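Local atomic coordinates of cyanophycinase-like exopeptidase (actinobacterium SCGC AAA027-L06, PDB entry 6NQC), a protein that probably acts as a serine exopeptidase of family S51, hydrolysing peptides in the manner of its cyanophycinase and peptidase E relatives. Residues G27-G32 with A39-S44; L59-A64 with D129-T134; L94-R99 with P105-L110; R185-P188 with F193-W196; T221-R226 with W232-D237. All coordinates share one frame; numbering follows the deposited sequence.

Interactions 1 and 5 adjoin, their centres 8 Å apart, because strands 26-29 and 221-225 are neighbours in the large mixed sheet; Gly30 N lies 2.8 Å from Thr221 O, a probable hydrogen bond. Interactions 2 and 3 form a second cluster, also 8 Å between centres, on the opposite side of the chain's centre from interaction 5. It is tied by Arg99 NH1 reaching Ile132 O at 2.8 Å. Interaction 4 touches interaction 1, with Gly30 O 3.4 Å from Pro188 CB. This junction lies close to Ser154, His189 and Glu219, which probably form the Ser-His-Glu catalytic triad, consistent with family S51.

Interaction 1: residues G27-G32 with A39-S44; sequences GLVGSG and AEFEKS
Phe41 leans from the helix towards the strand and slides past Val29, the two side chains running in opposite directions. Their contact is made by one methyl and one ring carbon, Val29 CG2 and Phe41 CE2, 3.7 Å apart. The methyl approaches the ring obliquely. With CG anti to the backbone N (chi1 175°), the phenyl group of Phe41 is thrown outward from the helix, and its far end comes to Gly27. There the approach differs: Gly27 CA sits at the ring edge, near its plane, 4.2 Å from Phe41 CZ. Because Gly27 has no side chain, the edge can rest against the strand backbone itself. The contact is buried, and no hydrogen bond links the two segments. The polar groups beside it are held from within the helix or from outside. Ser44 OG donates a short 2.5 Å bond to Phe41 O, tilted 23° from the carbonyl plane, and also bonds Arg226. Glu42 divides its carboxylate between Gln83 NE2, on OE1, and the backbone N of Tyr34, on OE2. The contact thus seats the start of helix 39-51 on strand 26-29 of the large mixed sheet. Phe41 spreads further over Ala222 and Val224 of strand 221-225 and Val235 of strand 232-236, while helix 70-87 flanks helix 39-51 through Gln83 and Leu87.

Interaction 2: residues L59-A64 with D129-T134; sequences LQIPTA and DTLINT
Thr63 and Thr130 adopt the same side-chain torsion (chi1 -50° and -65°), each placing CG2 opposite its backbone N and OG1 opposite its carbonyl carbon. The result is methyl against methyl: Thr63 CG2 meets Thr130 CG2 at 3.5 Å, and Thr130 CB follows at 3.8 Å from the same Thr63 methyl. The two side chains cross obliquely, and their hydroxyls take no part in the methyl contact. Each hydroxyl bonds a backbone carbonyl instead, Thr63 OG1 that of Val96 and Thr130 OG1 that of Tyr126 one turn earlier in its helix. Leu131 reaches across towards the strand, its CD1 anti to CA about the CB-CG bond. There CD1 lies 4.2 Å from Thr63 OG1 and 4.4 Å from Ile61 CG2, a looser fit than that of the threonine methyls. Directly after Leu131 the helix ends in a type II turn over Leu131 to Thr134. Thr134 OG1 donates to Leu131 O at 2.7 Å, tilted 29° from the carbonyl plane. Thr134 is also the N-cap of helix 135-145, its OG1 accepting from Trp137 N. The buried contact joins the end of strand 57-61 and the 3-10 turn beyond it to the last turn of helix 124-131. Strand 57-61 runs parallel between strands 90-93 and 116-119, and Phe119 of the latter touches both Ile61 and Leu131.

Interaction 3: residues L94-R99 with P105-L110; sequences LPVLKR and PEFVEL
Phe107 carries this contact, meeting Leu94, Val96 and Pro95 in turn along its length. With chi1 at -67°, its CG stands opposite the carbonyl carbon and the ring swings from the helix towards the loop. At the root, Phe107 CB lies 4.1 Å from Leu94 CD2. At the start of the ring the branch point of Leu94 comes over one face, Leu94 CG standing 4.0 Å from Phe107 CD1. Across the ring, Phe107 CD2 meets a methyl of Val96, CG2, at 3.6 Å, and that methyl remains within 4.0 Å of CE2. Its approach is oblique. At the tip, Phe107 CZ reaches the Pro95 ring, 3.6 Å from CD, and the two side chains cross at about a right angle. Leu94 has a second neighbour one helical turn on, Leu110, whose CD1 touches Leu94 CD1 at 3.9 Å. Leu136 of helix 135-145 touches Leu94, Val96 and Phe107 and adds to the apolar cluster. The loop presents its three residues to one ring by folding tightly: Pro95 is the centre of an inverse gamma turn, with Val96 N bonded to Leu94 O at 2.7 Å. Such a contact belongs to the crossover of an alpha/beta fold, the chain leaving strand 90-93, passing through helix 105-110 and entering the parallel strand 116-119.

Interaction 4: residues R185-P188 with F193-W196; sequences RVIP and FFKW
Phe193, Ile187 and Pro188 bury the most surface here, with Phe193 meeting the other two. Its chi1 of -149° is turned some 30° from fully anti, and this sends the ring back towards the end of the strand. Pro188 O lies in the plane of that ring, at its edge, 3.4 Å from Phe193 CD2; the carbonyl oxygen thus faces the slightly positive C-H rim, a polar touch in an otherwise apolar contact. The same ring also reaches the proline ring, Phe193 CE2 being 4.2 Å from Pro188 CD. Ile187 comes at Phe193 from about a right angle, its CG2 methyl 4.1 Å from CD2 and oblique to the ring. Pro188 directly follows strand 184-187, the edge strand of the smaller four-stranded mixed sheet, and directly precedes His189, the probable histidine of the Ser-His-Glu triad; its side chain touches residues of that group. The loop carrying Phe193 leads on to helix 199-205, and Leu205 there packs on both Ile187 and Phe193. Phe194 is the second partner of the Ile187 methyl: CE2 of its ring lies 4.3 Å from Ile187 CG2, again oblique. Within the loop, Trp196 N bonds Phe193 O at 3.0 Å, and the indole sets one face over Phe193 CA, which stands 3.7 Å above its plane, near the rim.

Interaction 5: residues T221-R226 with W232-D237; sequences TALVKR and WQVVGD
A beta hairpin joins strands 221-225 and 232-236, with Ala222 opposite Val235 and Val224 opposite Gln233 as antiparallel hydrogen-bonded pairs. Each pair has both of its bonds: Ala222 N to Val235 O at 2.8 Å and the return bond from Val235 N, then Gln233 N to Val224 O at 2.7 Å and its reciprocal. The strand segments run at 151° to each other. Between these pairs lies the non-hydrogen-bonded pair of Leu223 and Val234, whose side chains share a face: Leu223 CD1 meets Val234 CG2 at 3.6 Å. The opposite face bears Ala222, Val224, Gln233 and Val235, and there Val224 CG1 comes within 4.1 Å of Val235 CG2. The hairpin lies in the large mixed sheet, strand 221-225 bonding strand 26-29 on its other side and strand 232-236 bonding the terminal strand 256-257. At the hairpin's turn end Trp232 dominates. Leu223 crosses it at about a right angle and sets CG 3.7 Å from Trp232 CB. Leu26 and Leu28 also touch the indole, and the ring of Phe259 meets it with planes about 35° apart. Lys225 runs over one indole face: its CB sits 3.7 Å from the centroid of the six-membered ring, only 8° off the normal, a true CH-pi contact. The lysine chain then bends at chi3, and a water at the indole edge accepts from both Lys225 NZ and Trp232 NE1, the latter at 2.9 Å.

Interaction 1: residues G27-G32 with A39-S44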
# COMPACT_ATOMS: atom_id res chain seq x y z
N GLY A 27 -6.17 -0.08 -1.33
CA GLY A 27 -6.05 0.84 -0.21
C GLY A 27 -4.72 1.57 -0.19
O GLY A 27 -3.65 0.96 -0.24
N LEU A 28 -4.80 2.89 -0.06
CA LEU A 28 -3.63 3.76 0.14
C LEU A 28 -3.70 4.36 1.53
O LEU A 28 -4.63 5.11 1.85
CB LEU A 28 -3.62 4.86 -0.93
CG LEU A 28 -3.92 4.41 -2.36
CD1 LEU A 28 -4.07 5.58 -3.29
CD2 LEU A 28 -2.82 3.47 -2.81
N VAL A 29 -2.72 4.03 2.39
CA VAL A 29 -2.76 4.39 3.80
C VAL A 29 -1.61 5.33 4.12
O VAL A 29 -0.46 5.05 3.77
CB VAL A 29 -2.72 3.14 4.68
CG1 VAL A 29 -2.85 3.47 6.15
CG2 VAL A 29 -3.91 2.18 4.28
N GLY A 30 -1.92 6.42 4.81
CA GLY A 30 -0.89 7.41 5.13
C GLY A 30 0.02 7.05 6.29
O GLY A 30 1.19 7.46 6.32
N SER A 31 -0.48 6.28 7.24
CA SER A 31 0.27 5.75 8.39
C SER A 31 -0.71 4.86 9.16
O SER A 31 -1.92 4.91 8.92
CB SER A 31 0.86 6.82 9.33
OG SER A 31 -0.11 7.33 10.23
N GLY A 32 -0.18 4.08 10.09
CA GLY A 32 -1.02 3.45 11.10
C GLY A 32 -1.42 2.04 10.77
O GLY A 32 -2.45 1.58 11.30
N ALA A 39 -8.44 -0.68 12.25
CA ALA A 39 -8.84 -2.07 12.31
C ALA A 39 -10.08 -2.33 11.48
O ALA A 39 -10.14 -3.35 10.78
CB ALA A 39 -9.06 -2.49 13.77
N GLU A 40 -11.10 -1.46 11.54
CA GLU A 40 -12.28 -1.73 10.75
C GLU A 40 -12.01 -1.51 9.26
O GLU A 40 -12.59 -2.22 8.42
CB GLU A 40 -13.46 -0.87 11.19
CG GLU A 40 -14.77 -1.18 10.40
CD GLU A 40 -15.05 -2.69 10.20
OE1 GLU A 40 -15.12 -3.15 9.02
OE2 GLU A 40 -15.19 -3.42 11.21
N PHE A 41 -11.14 -0.57 8.92
CA PHE A 41 -10.73 -0.45 7.52
C PHE A 41 -10.07 -1.73 7.02
O PHE A 41 -10.43 -2.24 5.94
CB PHE A 41 -9.77 0.73 7.35
CG PHE A 41 -9.21 0.84 5.96
CD1 PHE A 41 -10.06 1.04 4.88
CD2 PHE A 41 -7.86 0.74 5.74
CE1 PHE A 41 -9.56 1.12 3.59
CE2 PHE A 41 -7.33 0.84 4.47
CZ PHE A 41 -8.19 1.02 3.39
N GLU A 42 -9.09 -2.26 7.79
CA GLU A 42 -8.37 -3.45 7.33
C GLU A 42 -9.34 -4.65 7.24
O GLU A 42 -9.28 -5.45 6.29
CB GLU A 42 -7.19 -3.76 8.25
CG GLU A 42 -6.01 -2.75 8.03
CD GLU A 42 -4.90 -2.77 9.06
OE1 GLU A 42 -4.81 -3.72 9.89
OE2 GLU A 42 -4.07 -1.83 9.01
N LYS A 43 -10.25 -4.77 8.22
CA LYS A 43 -11.26 -5.83 8.17
C LYS A 43 -12.10 -5.74 6.91
O LYS A 43 -12.38 -6.76 6.26
CB LYS A 43 -12.16 -5.79 9.39
CG LYS A 43 -13.05 -7.01 9.50
CD LYS A 43 -13.94 -6.98 10.76
CE LYS A 43 -15.18 -7.87 10.54
NZ LYS A 43 -15.68 -8.52 11.78
N SER A 44 -12.58 -4.53 6.57
CA SER A 44 -13.39 -4.37 5.37
C SER A 44 -12.65 -4.82 4.11
O SER A 44 -13.26 -5.34 3.17
CB SER A 44 -13.84 -2.91 5.23
OG SER A 44 -12.76 -2.02 4.93

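Interaction 2: residues L59-A64 with D129-T134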
# COMPACT_ATOMS: atom_id res chain seq x y z
N LEU A 59 -2.48 -11.36 4.54
CA LEU A 59 -1.12 -11.63 4.14
C LEU A 59 -0.32 -10.34 4.27
O LEU A 59 -0.72 -9.29 3.76
CB LEU A 59 -1.11 -12.17 2.71
CG LEU A 59 0.06 -13.04 2.28
CD1 LEU A 59 -0.27 -13.91 1.08
CD2 LEU A 59 1.21 -12.09 1.93
N GLN A 60 0.78 -10.39 5.01
CA GLN A 60 1.51 -9.20 5.44
C GLN A 60 2.93 -9.26 4.90
O GLN A 60 3.62 -10.27 5.08
CB GLN A 60 1.50 -9.08 6.96
CG GLN A 60 0.10 -8.94 7.47
CD GLN A 60 -0.02 -9.11 8.96
OE1 GLN A 60 0.97 -9.39 9.64
NE2 GLN A 60 -1.23 -8.91 9.48
N ILE A 61 3.32 -8.22 4.18
CA ILE A 61 4.61 -8.21 3.49
C ILE A 61 5.43 -7.04 4.02
O ILE A 61 5.08 -5.85 3.81
CB ILE A 61 4.42 -8.15 1.96
CG1 ILE A 61 3.66 -9.39 1.50
CG2 ILE A 61 5.76 -8.06 1.31
CD1 ILE A 61 3.43 -9.47 0.04
N PRO A 62 6.51 -7.33 4.74
CA PRO A 62 7.26 -6.28 5.43
C PRO A 62 8.54 -5.90 4.72
O PRO A 62 9.43 -5.33 5.33
CB PRO A 62 7.56 -6.95 6.78
CG PRO A 62 7.93 -8.34 6.32
CD PRO A 62 6.97 -8.67 5.18
N THR A 63 8.63 -6.22 3.44
CA THR A 63 9.87 -6.03 2.72
C THR A 63 10.42 -4.62 2.77
O THR A 63 11.64 -4.43 2.68
CB THR A 63 9.64 -6.43 1.24
OG1 THR A 63 9.03 -7.71 1.22
CG2 THR A 63 10.95 -6.44 0.46
N ALA A 64 9.55 -3.60 2.89
CA ALA A 64 10.03 -2.23 3.06
C ALA A 64 10.97 -2.12 4.25
O ALA A 64 11.81 -1.23 4.25
CB ALA A 64 8.86 -1.25 3.23
N ASP A 129 12.83 -1.76 -5.26
CA ASP A 129 13.96 -2.46 -5.87
C ASP A 129 13.94 -3.96 -5.55
O ASP A 129 14.37 -4.77 -6.37
CB ASP A 129 15.27 -1.86 -5.40
CG ASP A 129 15.55 -0.48 -5.99
OD1 ASP A 129 14.94 -0.11 -7.02
OD2 ASP A 129 16.37 0.25 -5.40
N THR A 130 13.39 -4.35 -4.40
CA THR A 130 13.45 -5.74 -3.99
C THR A 130 12.37 -6.58 -4.65
O THR A 130 12.64 -7.74 -4.99
CB THR A 130 13.35 -5.86 -2.46
OG1 THR A 130 14.51 -5.26 -1.85
CG2 THR A 130 13.32 -7.27 -2.04
N LEU A 131 11.17 -6.03 -4.89
CA LEU A 131 10.09 -6.83 -5.47
C LEU A 131 9.83 -6.55 -6.94
O LEU A 131 9.09 -7.33 -7.57
CB LEU A 131 8.78 -6.61 -4.71
CG LEU A 131 8.85 -6.96 -3.22
CD1 LEU A 131 7.50 -6.77 -2.54
CD2 LEU A 131 9.41 -8.36 -3.00
N ILE A 132 10.35 -5.46 -7.51
CA ILE A 132 9.91 -5.10 -8.87
C ILE A 132 10.27 -6.24 -9.81
O ILE A 132 11.39 -6.78 -9.76
CB ILE A 132 10.55 -3.78 -9.31
CG1 ILE A 132 9.92 -3.30 -10.61
CG2 ILE A 132 12.06 -3.96 -9.45
CD1 ILE A 132 10.32 -1.85 -10.99
N ASN A 133 9.33 -6.61 -10.67
CA ASN A 133 9.57 -7.63 -11.70
C ASN A 133 10.05 -8.94 -11.11
O ASN A 133 10.92 -9.62 -11.67
CB ASN A 133 10.57 -7.13 -12.75
CG ASN A 133 10.13 -5.87 -13.40
OD1 ASN A 133 8.93 -5.59 -13.50
ND2 ASN A 133 11.08 -5.09 -13.85
N THR A 134 9.44 -9.35 -9.98
CA THR A 134 9.77 -10.63 -9.40
C THR A 134 8.57 -11.57 -9.55
O THR A 134 7.42 -11.12 -9.70
CB THR A 134 10.11 -10.55 -7.91
OG1 THR A 134 8.96 -10.00 -7.23
CG2 THR A 134 11.32 -9.71 -7.64

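Interaction 3: residues L94-R99 with P105-L110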
# COMPACT_ATOMS: atom_id res chain seq x y z
N LEU A 94 5.00 -12.90 5.45
CA LEU A 94 5.90 -13.37 4.38
C LEU A 94 7.24 -12.70 4.60
O LEU A 94 7.41 -11.53 4.24
CB LEU A 94 5.37 -13.00 3.00
CG LEU A 94 4.86 -14.14 2.14
CD1 LEU A 94 3.71 -14.78 2.88
CD2 LEU A 94 4.41 -13.65 0.79
N PRO A 95 8.21 -13.39 5.20
CA PRO A 95 9.49 -12.69 5.55
C PRO A 95 10.39 -12.51 4.32
O PRO A 95 11.39 -13.14 4.19
CB PRO A 95 10.10 -13.65 6.57
CG PRO A 95 9.55 -15.02 6.23
CD PRO A 95 8.16 -14.78 5.71
N VAL A 96 9.92 -11.70 3.38
CA VAL A 96 10.66 -11.44 2.14
C VAL A 96 11.52 -10.22 2.41
O VAL A 96 11.04 -9.08 2.39
CB VAL A 96 9.73 -11.25 0.94
CG1 VAL A 96 10.50 -10.78 -0.27
CG2 VAL A 96 9.02 -12.55 0.63
N LEU A 97 12.79 -10.44 2.71
CA LEU A 97 13.63 -9.36 3.18
C LEU A 97 14.68 -8.92 2.18
O LEU A 97 15.22 -7.81 2.31
CB LEU A 97 14.32 -9.76 4.49
CG LEU A 97 13.42 -10.35 5.56
CD1 LEU A 97 14.22 -10.58 6.84
CD2 LEU A 97 12.21 -9.48 5.86
N LYS A 98 14.98 -9.76 1.19
CA LYS A 98 15.90 -9.42 0.11
C LYS A 98 15.34 -10.06 -1.15
O LYS A 98 14.47 -10.93 -1.10
CB LYS A 98 17.34 -9.90 0.42
CG LYS A 98 17.46 -11.40 0.67
CD LYS A 98 18.84 -11.79 1.22
CE LYS A 98 19.03 -13.32 1.19
NZ LYS A 98 18.01 -14.03 2.04
N ARG A 99 15.89 -9.67 -2.29
CA ARG A 99 15.29 -9.98 -3.57
C ARG A 99 15.28 -11.49 -3.83
O ARG A 99 14.33 -12.00 -4.44
CB ARG A 99 16.02 -9.20 -4.66
CG ARG A 99 15.41 -9.36 -6.01
CD ARG A 99 15.93 -8.34 -7.01
NE ARG A 99 15.37 -8.64 -8.33
CZ ARG A 99 14.31 -8.04 -8.84
NH1 ARG A 99 13.69 -7.08 -8.17
NH2 ARG A 99 13.87 -8.40 -10.04
N PRO A 105 9.11 -20.26 -4.18
CA PRO A 105 7.83 -20.71 -4.77
C PRO A 105 6.73 -20.96 -3.75
O PRO A 105 5.56 -20.95 -4.12
CB PRO A 105 8.20 -22.03 -5.48
CG PRO A 105 9.71 -22.05 -5.54
CD PRO A 105 10.18 -21.26 -4.35
N GLU A 106 7.06 -21.21 -2.49
CA GLU A 106 6.03 -21.29 -1.46
C GLU A 106 5.37 -19.92 -1.29
O GLU A 106 4.14 -19.81 -1.27
CB GLU A 106 6.62 -21.78 -0.14
CG GLU A 106 7.46 -23.05 -0.26
CD GLU A 106 8.76 -22.96 0.55
OE1 GLU A 106 9.85 -22.88 -0.07
OE2 GLU A 106 8.69 -22.99 1.81
N PHE A 107 6.21 -18.86 -1.18
CA PHE A 107 5.68 -17.51 -1.02
C PHE A 107 4.87 -17.10 -2.25
O PHE A 107 3.77 -16.54 -2.12
CB PHE A 107 6.83 -16.53 -0.78
CG PHE A 107 7.55 -16.72 0.54
CD1 PHE A 107 7.01 -17.48 1.56
CD2 PHE A 107 8.79 -16.11 0.74
CE1 PHE A 107 7.67 -17.63 2.75
CE2 PHE A 107 9.47 -16.26 1.93
CZ PHE A 107 8.90 -17.03 2.94
N VAL A 108 5.38 -17.39 -3.45
CA VAL A 108 4.66 -17.04 -4.68
C VAL A 108 3.34 -17.77 -4.76
O VAL A 108 2.35 -17.21 -5.25
CB VAL A 108 5.58 -17.34 -5.90
CG1 VAL A 108 4.82 -17.20 -7.22
CG2 VAL A 108 6.78 -16.44 -5.88
N GLU A 109 3.28 -19.00 -4.24
CA GLU A 109 2.01 -19.71 -4.24
C GLU A 109 1.01 -19.09 -3.25
O GLU A 109 -0.17 -18.96 -3.56
CB GLU A 109 2.22 -21.18 -3.92
CG GLU A 109 2.51 -22.04 -5.16
CD GLU A 109 1.42 -21.96 -6.24
OE1 GLU A 109 1.77 -22.05 -7.45
OE2 GLU A 109 0.23 -21.82 -5.89
N LEU A 110 1.50 -18.66 -2.09
CA LEU A 110 0.63 -18.09 -1.05
C LEU A 110 -0.05 -16.80 -1.48
O LEU A 110 -1.21 -16.54 -1.13
CB LEU A 110 1.45 -17.80 0.20
CG LEU A 110 1.38 -18.81 1.35
CD1 LEU A 110 2.50 -18.50 2.36
CD2 LEU A 110 0.04 -18.86 2.01

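Interaction 4: residues R185-P188 with F193-W196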
# COMPACT_ATOMS: atom_id res chain seq x y z
N ARG A 185 -0.01 9.47 -7.57
CA ARG A 185 1.07 9.24 -6.62
C ARG A 185 0.70 9.83 -5.26
O ARG A 185 0.03 10.87 -5.18
CB ARG A 185 2.36 9.86 -7.12
CG ARG A 185 3.52 9.77 -6.13
CD ARG A 185 4.82 10.21 -6.84
NE ARG A 185 4.97 11.65 -7.04
CZ ARG A 185 5.43 12.52 -6.14
NH1 ARG A 185 5.73 12.14 -4.90
NH2 ARG A 185 5.54 13.78 -6.48
N VAL A 186 1.21 9.19 -4.20
CA VAL A 186 0.83 9.47 -2.83
C VAL A 186 2.04 9.98 -2.04
O VAL A 186 3.11 9.36 -2.04
CB VAL A 186 0.30 8.20 -2.13
CG1 VAL A 186 0.21 8.40 -0.60
CG2 VAL A 186 -1.01 7.78 -2.76
N ILE A 187 1.82 11.05 -1.29
CA ILE A 187 2.72 11.47 -0.22
C ILE A 187 2.06 11.06 1.11
O ILE A 187 1.00 11.61 1.44
CB ILE A 187 2.98 12.98 -0.27
CG1 ILE A 187 3.62 13.32 -1.61
CG2 ILE A 187 3.91 13.35 0.86
CD1 ILE A 187 3.68 14.80 -1.94
N PRO A 188 2.64 10.11 1.83
CA PRO A 188 2.04 9.67 3.10
C PRO A 188 2.45 10.58 4.24
O PRO A 188 3.16 11.53 4.03
CB PRO A 188 2.62 8.27 3.29
CG PRO A 188 3.98 8.32 2.58
CD PRO A 188 3.82 9.31 1.44
N PHE A 193 5.39 14.82 7.31
CA PHE A 193 6.56 14.55 6.49
C PHE A 193 7.44 15.78 6.29
O PHE A 193 8.68 15.68 6.30
CB PHE A 193 6.09 14.03 5.12
CG PHE A 193 7.02 13.04 4.43
CD1 PHE A 193 8.38 13.21 4.43
CD2 PHE A 193 6.49 11.95 3.73
CE1 PHE A 193 9.21 12.33 3.80
CE2 PHE A 193 7.33 11.05 3.05
CZ PHE A 193 8.68 11.24 3.08
N PHE A 194 6.84 16.93 6.08
CA PHE A 194 7.61 18.12 5.73
C PHE A 194 8.27 18.77 6.93
O PHE A 194 9.06 19.70 6.76
CB PHE A 194 6.69 19.09 4.98
CG PHE A 194 6.22 18.52 3.66
CD1 PHE A 194 7.03 18.57 2.55
CD2 PHE A 194 5.00 17.86 3.57
CE1 PHE A 194 6.61 18.02 1.34
CE2 PHE A 194 4.59 17.29 2.38
CZ PHE A 194 5.40 17.37 1.27
N LYS A 195 8.01 18.27 8.14
CA LYS A 195 8.79 18.68 9.29
C LYS A 195 10.09 17.92 9.37
O LYS A 195 10.96 18.32 10.15
CB LYS A 195 7.98 18.47 10.58
CG LYS A 195 6.58 19.07 10.53
CD LYS A 195 5.81 18.94 11.86
CE LYS A 195 5.03 20.23 12.19
NZ LYS A 195 5.38 20.81 13.54
N TRP A 196 10.27 16.87 8.57
CA TRP A 196 11.41 15.97 8.71
C TRP A 196 12.49 16.17 7.65
O TRP A 196 13.58 15.60 7.79
CB TRP A 196 10.97 14.50 8.65
CG TRP A 196 9.94 14.10 9.62
CD1 TRP A 196 9.72 14.63 10.87
CD2 TRP A 196 8.97 13.05 9.44
NE1 TRP A 196 8.65 14.00 11.46
CE2 TRP A 196 8.19 13.01 10.63
CE3 TRP A 196 8.68 12.14 8.39
CZ2 TRP A 196 7.13 12.09 10.80
CZ3 TRP A 196 7.63 11.24 8.56
CH2 TRP A 196 6.87 11.22 9.76

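Interaction 5: residues T221-R226 with W232-D237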
# COMPACT_ATOMS: atom_id res chain seq x y z
N THR A 221 -4.98 7.91 8.10
CA THR A 221 -6.01 8.17 7.11
C THR A 221 -5.70 7.30 5.90
O THR A 221 -4.53 6.94 5.67
CB THR A 221 -6.04 9.64 6.71
OG1 THR A 221 -6.10 10.45 7.90
CG2 THR A 221 -7.23 9.98 5.84
N ALA A 222 -6.75 6.95 5.16
CA ALA A 222 -6.61 6.11 3.98
C ALA A 222 -7.57 6.58 2.90
O ALA A 222 -8.56 7.28 3.16
CB ALA A 222 -6.83 4.61 4.31
N LEU A 223 -7.25 6.18 1.69
CA LEU A 223 -8.10 6.33 0.52
C LEU A 223 -8.25 4.94 -0.09
O LEU A 223 -7.25 4.23 -0.27
CB LEU A 223 -7.49 7.31 -0.47
CG LEU A 223 -8.37 7.83 -1.60
CD1 LEU A 223 -9.43 8.78 -1.02
CD2 LEU A 223 -7.50 8.54 -2.63
N VAL A 224 -9.48 4.55 -0.40
CA VAL A 224 -9.76 3.21 -0.87
C VAL A 224 -10.63 3.29 -2.11
O VAL A 224 -11.59 4.07 -2.17
CB VAL A 224 -10.45 2.35 0.21
CG1 VAL A 224 -11.79 2.94 0.57
CG2 VAL A 224 -10.60 0.93 -0.28
N LYS A 225 -10.31 2.46 -3.09
CA LYS A 225 -11.17 2.23 -4.25
C LYS A 225 -11.71 0.81 -4.07
O LYS A 225 -10.97 -0.16 -4.23
CB LYS A 225 -10.45 2.37 -5.58
CG LYS A 225 -11.39 2.07 -6.80
CD LYS A 225 -10.64 1.95 -8.12
CE LYS A 225 -10.24 3.30 -8.68
NZ LYS A 225 -9.48 3.17 -10.00
N ARG A 226 -12.98 0.68 -3.74
CA ARG A 226 -13.52 -0.64 -3.44
C ARG A 226 -13.74 -1.46 -4.72
O ARG A 226 -14.04 -0.92 -5.78
CB ARG A 226 -14.83 -0.51 -2.66
CG ARG A 226 -14.73 0.25 -1.39
CD ARG A 226 -14.48 -0.65 -0.24
NE ARG A 226 -14.35 0.12 1.00
CZ ARG A 226 -13.76 -0.36 2.10
NH1 ARG A 226 -13.31 -1.61 2.08
NH2 ARG A 226 -13.65 0.39 3.20
N TRP A 232 -12.84 6.74 -5.35
CA TRP A 232 -12.00 6.59 -4.19
C TRP A 232 -12.68 7.24 -3.00
O TRP A 232 -13.19 8.36 -3.10
CB TRP A 232 -10.67 7.28 -4.41
CG TRP A 232 -9.80 6.68 -5.46
CD1 TRP A 232 -9.85 6.91 -6.79
CD2 TRP A 232 -8.74 5.74 -5.24
NE1 TRP A 232 -8.88 6.18 -7.43
CE2 TRP A 232 -8.19 5.45 -6.50
CE3 TRP A 232 -8.22 5.12 -4.10
CZ2 TRP A 232 -7.13 4.57 -6.65
CZ3 TRP A 232 -7.19 4.22 -4.26
CH2 TRP A 232 -6.64 3.96 -5.53
N GLN A 233 -12.62 6.58 -1.87
CA GLN A 233 -13.29 7.07 -0.67
C GLN A 233 -12.31 7.18 0.47
O GLN A 233 -11.43 6.33 0.63
CB GLN A 233 -14.45 6.16 -0.31
CG GLN A 233 -15.50 6.85 0.55
CD GLN A 233 -16.61 5.92 0.95
OE1 GLN A 233 -16.97 5.00 0.21
NE2 GLN A 233 -17.15 6.13 2.14
N VAL A 234 -12.44 8.26 1.22
CA VAL A 234 -11.55 8.59 2.32
C VAL A 234 -12.05 7.84 3.55
O VAL A 234 -13.26 7.73 3.77
CB VAL A 234 -11.54 10.10 2.60
CG1 VAL A 234 -10.64 10.42 3.82
CG2 VAL A 234 -11.11 10.88 1.41
N VAL A 235 -11.11 7.32 4.33
CA VAL A 235 -11.38 6.58 5.56
C VAL A 235 -10.40 7.04 6.63
O VAL A 235 -9.24 7.37 6.35
CB VAL A 235 -11.28 5.05 5.33
CG1 VAL A 235 -11.50 4.30 6.65
CG2 VAL A 235 -12.27 4.57 4.27
N GLY A 236 -10.86 7.06 7.87
CA GLY A 236 -9.97 7.27 8.99
C GLY A 236 -10.05 8.65 9.61
O GLY A 236 -11.03 9.38 9.51
N ASP A 237 -8.96 9.01 10.27
CA ASP A 237 -8.96 10.07 11.27
C ASP A 237 -8.74 11.47 10.73
O ASP A 237 -9.21 12.43 11.36
CB ASP A 237 -7.89 9.75 12.32
CG ASP A 237 -8.36 8.68 13.33
OD1 ASP A 237 -9.52 8.22 13.25
OD2 ASP A 237 -7.55 8.27 14.19
O HOH W 1 -8.20 5.64 -10.21